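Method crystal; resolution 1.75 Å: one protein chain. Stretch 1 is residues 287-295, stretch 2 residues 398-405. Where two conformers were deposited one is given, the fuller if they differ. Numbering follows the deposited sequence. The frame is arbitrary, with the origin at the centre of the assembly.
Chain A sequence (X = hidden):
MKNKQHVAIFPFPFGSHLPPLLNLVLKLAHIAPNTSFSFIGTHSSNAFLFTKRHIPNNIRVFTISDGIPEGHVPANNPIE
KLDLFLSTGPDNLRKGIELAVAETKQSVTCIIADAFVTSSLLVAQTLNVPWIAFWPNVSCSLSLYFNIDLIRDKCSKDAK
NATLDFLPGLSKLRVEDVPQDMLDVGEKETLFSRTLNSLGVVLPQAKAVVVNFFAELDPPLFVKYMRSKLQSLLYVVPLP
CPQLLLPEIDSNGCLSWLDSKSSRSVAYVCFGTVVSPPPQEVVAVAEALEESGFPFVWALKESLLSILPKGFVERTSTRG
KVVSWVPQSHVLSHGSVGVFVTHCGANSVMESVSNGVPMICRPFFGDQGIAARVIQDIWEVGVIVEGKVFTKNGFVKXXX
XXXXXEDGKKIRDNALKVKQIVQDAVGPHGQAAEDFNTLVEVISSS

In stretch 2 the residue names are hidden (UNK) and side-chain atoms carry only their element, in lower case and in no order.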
# COMPACT_ATOMS: atom_id res chain seq x y z
N GLU A 287 -17.52 -13.81 16.08
CA GLU A 287 -18.94 -13.97 16.37
C GLU A 287 -19.82 -13.70 15.15
O GLU A 287 -20.78 -14.43 14.88
CB GLU A 287 -19.35 -13.05 17.51
CG GLU A 287 -18.75 -13.43 18.84
CD GLU A 287 -19.11 -12.46 19.94
OE1 GLU A 287 -19.65 -11.38 19.63
OE2 GLU A 287 -18.83 -12.78 21.12
N ALA A 288 -19.49 -12.63 14.42
CA ALA A 288 -20.26 -12.23 13.24
C ALA A 288 -20.10 -13.25 12.13
O ALA A 288 -21.07 -13.61 11.47
CB ALA A 288 -19.84 -10.86 12.76
N LEU A 289 -18.88 -13.71 11.92
CA LEU A 289 -18.65 -14.71 10.88
C LEU A 289 -19.45 -15.97 11.17
O LEU A 289 -20.14 -16.49 10.30
CB LEU A 289 -17.15 -15.04 10.75
CG LEU A 289 -16.29 -14.02 10.01
CD1 LEU A 289 -14.82 -14.45 10.05
CD2 LEU A 289 -16.75 -13.85 8.57
N GLU A 290 -19.38 -16.45 12.41
CA GLU A 290 -20.11 -17.66 12.78
C GLU A 290 -21.62 -17.46 12.64
O GLU A 290 -22.32 -18.29 12.07
CB GLU A 290 -19.78 -18.11 14.21
CG GLU A 290 -20.56 -19.35 14.62
CD GLU A 290 -20.05 -19.98 15.90
OE1 GLU A 290 -19.15 -19.40 16.56
OE2 GLU A 290 -20.56 -21.07 16.26
N GLU A 291 -22.12 -16.35 13.17
CA GLU A 291 -23.56 -16.10 13.16
C GLU A 291 -24.08 -15.91 11.74
O GLU A 291 -25.21 -16.29 11.44
CB GLU A 291 -23.91 -14.90 14.05
CG GLU A 291 -25.24 -15.04 14.76
CD GLU A 291 -26.28 -14.04 14.27
OE1 GLU A 291 -25.94 -12.84 14.14
OE2 GLU A 291 -27.43 -14.45 14.02
N SER A 292 -23.25 -15.35 10.86
CA SER A 292 -23.66 -15.03 9.49
C SER A 292 -24.00 -16.28 8.70
O SER A 292 -24.84 -16.23 7.80
CB SER A 292 -22.60 -14.21 8.76
OG SER A 292 -21.54 -15.03 8.30
N GLY A 293 -23.33 -17.39 9.02
CA GLY A 293 -23.52 -18.64 8.30
C GLY A 293 -22.81 -18.70 6.95
O GLY A 293 -22.87 -19.72 6.27
N PHE A 294 -22.14 -17.61 6.56
CA PHE A 294 -21.50 -17.56 5.25
C PHE A 294 -20.19 -18.32 5.29
O PHE A 294 -19.55 -18.40 6.34
CB PHE A 294 -21.22 -16.12 4.81
CG PHE A 294 -22.45 -15.27 4.62
CD1 PHE A 294 -23.43 -15.65 3.72
CD2 PHE A 294 -22.60 -14.08 5.31
CE1 PHE A 294 -24.56 -14.86 3.53
CE2 PHE A 294 -23.72 -13.28 5.13
CZ PHE A 294 -24.70 -13.68 4.23
N PRO A 295 -19.78 -18.87 4.14
CA PRO A 295 -18.44 -19.47 4.10
C PRO A 295 -17.38 -18.38 4.14
O PRO A 295 -17.60 -17.27 3.66
CB PRO A 295 -18.43 -20.21 2.76
CG PRO A 295 -19.47 -19.54 1.93
CD PRO A 295 -20.53 -19.06 2.89
N UNK A 398 -23.27 -5.87 7.34
CA UNK A 398 -22.43 -5.55 6.18
C UNK A 398 -22.20 -6.77 5.30
O UNK A 398 -22.19 -6.67 4.07
c UNK A 398 -21.09 -4.95 6.62
o UNK A 398 -21.31 -3.70 7.27
N UNK A 399 -22.00 -7.93 5.93
CA UNK A 399 -21.79 -9.17 5.19
C UNK A 399 -23.02 -9.50 4.37
O UNK A 399 -22.90 -9.87 3.20
c UNK A 399 -21.46 -10.33 6.15
c UNK A 399 -19.07 -10.73 5.71
c UNK A 399 -19.98 -11.27 7.95
c UNK A 399 -20.06 -10.32 6.77
N UNK A 400 -24.20 -9.35 4.96
CA UNK A 400 -25.42 -9.64 4.22
C UNK A 400 -25.65 -8.69 3.05
O UNK A 400 -26.05 -9.11 1.96
c UNK A 400 -26.83 -10.98 5.84
o UNK A 400 -27.43 -11.90 5.28
n UNK A 400 -26.31 -11.09 7.05
c UNK A 400 -26.64 -9.65 5.14
N UNK A 401 -25.40 -7.41 3.30
CA UNK A 401 -25.58 -6.37 2.29
C UNK A 401 -24.80 -6.70 1.03
O UNK A 401 -25.38 -6.75 -0.06
c UNK A 401 -25.13 -3.87 1.81
c UNK A 401 -25.14 -5.01 2.84
c UNK A 401 -24.55 -2.62 2.43
c UNK A 401 -26.55 -3.62 1.32
N UNK A 402 -23.51 -6.95 1.18
CA UNK A 402 -22.64 -7.19 0.03
C UNK A 402 -22.82 -8.59 -0.59
O UNK A 402 -22.88 -8.72 -1.81
c UNK A 402 -21.16 -7.00 0.40
c UNK A 402 -21.24 -4.46 0.04
c UNK A 402 -20.25 -7.29 -0.79
c UNK A 402 -20.91 -5.60 0.98
N UNK A 403 -22.90 -9.62 0.24
CA UNK A 403 -22.92 -10.99 -0.30
C UNK A 403 -24.25 -11.42 -0.92
O UNK A 403 -24.25 -12.12 -1.93
c UNK A 403 -20.26 -12.53 -0.18
c UNK A 403 -22.50 -12.01 0.76
c UNK A 403 -21.01 -12.04 1.05
c UNK A 403 -20.74 -12.96 2.25
N UNK A 404 -25.38 -11.05 -0.31
CA UNK A 404 -26.66 -11.64 -0.71
C UNK A 404 -27.82 -10.69 -1.00
O UNK A 404 -28.68 -11.01 -1.81
c UNK A 404 -26.18 -13.89 0.40
c UNK A 404 -27.15 -12.73 0.31
c UNK A 404 -27.40 -12.13 1.68
N UNK A 405 -27.86 -9.52 -0.35
CA UNK A 405 -29.04 -8.65 -0.47
C UNK A 405 -29.10 -7.84 -1.77
O UNK A 405 -28.06 -7.41 -2.30
c UNK A 405 -29.31 -8.53 2.05
o UNK A 405 -29.07 -6.46 3.23
c UNK A 405 -29.40 -7.65 3.28
c UNK A 405 -29.16 -7.75 0.75
n UNK A 405 -29.83 -8.23 4.39
O HOH W 1 -26.56 -13.81 7.99

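Position 398 carries one side-chain carbon and then one oxygen, the pattern of a hydroxymethyl group. Its side chain is out of reach of stretch 1, and its hydroxyl is hydrogen-bonded elsewhere in the structure. This is S398.

At position 399 there are four carbons, forked at the second, with the CA-to-CB bond pointing toward stretch 1. The CB sits 3.9 Å from CE2 of F294, and one tip of the fork reaches the helix wall formed by A288, L289 and S292. A fork at the second carbon means leucine, L399. Its CD1 lies 4.0 Å from CB of S292 and 4.2 Å from CD2 of L289, so one residue meets both the helix and the loop that follows it.

Position 400 shows two carbons, the second bearing one oxygen and one nitrogen: a short amide. CA-to-CB points sideways, but the end comes nearer, and the oxygen approaches the edge of the F294 ring. The residue is N400. Its OD1 is 3.4 Å from CZ of F294, near the ring plane, while its ND2 donates to water 1 at 2.9 Å from the water O. That water in turn donates to O of S292 at 3.0 Å from its own O, bridging the amide to the backbone carbonyl of S292.

Position 401 again has four carbons forked at the second, but they are out of reach of stretch 1; this is L401. Position 402 also has four carbons, here forked at the first with one arm two carbons long, and they are buried but without contact to stretch 1. That is isoleucine, I402.

Position 403, one helical turn after L399, has four carbons forked at the second and points toward stretch 1, with one tip over a face of the F294 ring. It is L403. CD1 of L403 stands 3.9 Å from the ring centroid and 19° off the normal, a CH-pi contact, and comes within 3.7 Å of CG of F294.

Position 404 has one carbon carrying two more, a fork at the first carbon with no extension, and one branch lies oblique to the F294 ring. This is V404, its CG1 3.7 Å from CE1 of F294. Here the backbone first leaves helical phi/psi.

Position 405 has three carbons, the third bearing one oxygen and one nitrogen, and this side chain is out of reach of stretch 1. It is the longer amide of Q405.

The contact works through one aromatic side chain set just beyond a helix. The helix axes are 11.1 Å apart at closest approach; F294, in the loop after the first helix, has 113 Å² covered by stretch 2, where it touches L399, N400, L403 and V404. Local bonds help place it: OG of S292 donates to O of L289 at 2.8 Å and accepts from N of F294 at 3.2 Å, while G293 takes the positive phi of the turn. No direct hydrogen bond crosses. The rule is mainly apolar packing round the F294 ring, with L399 also resting on A288, L289 and S292; the N400 amide meets the ring edge with OD1 and reaches the carbonyl of S292 through one water.

Stretch 2 398-405: SLNLILVQ
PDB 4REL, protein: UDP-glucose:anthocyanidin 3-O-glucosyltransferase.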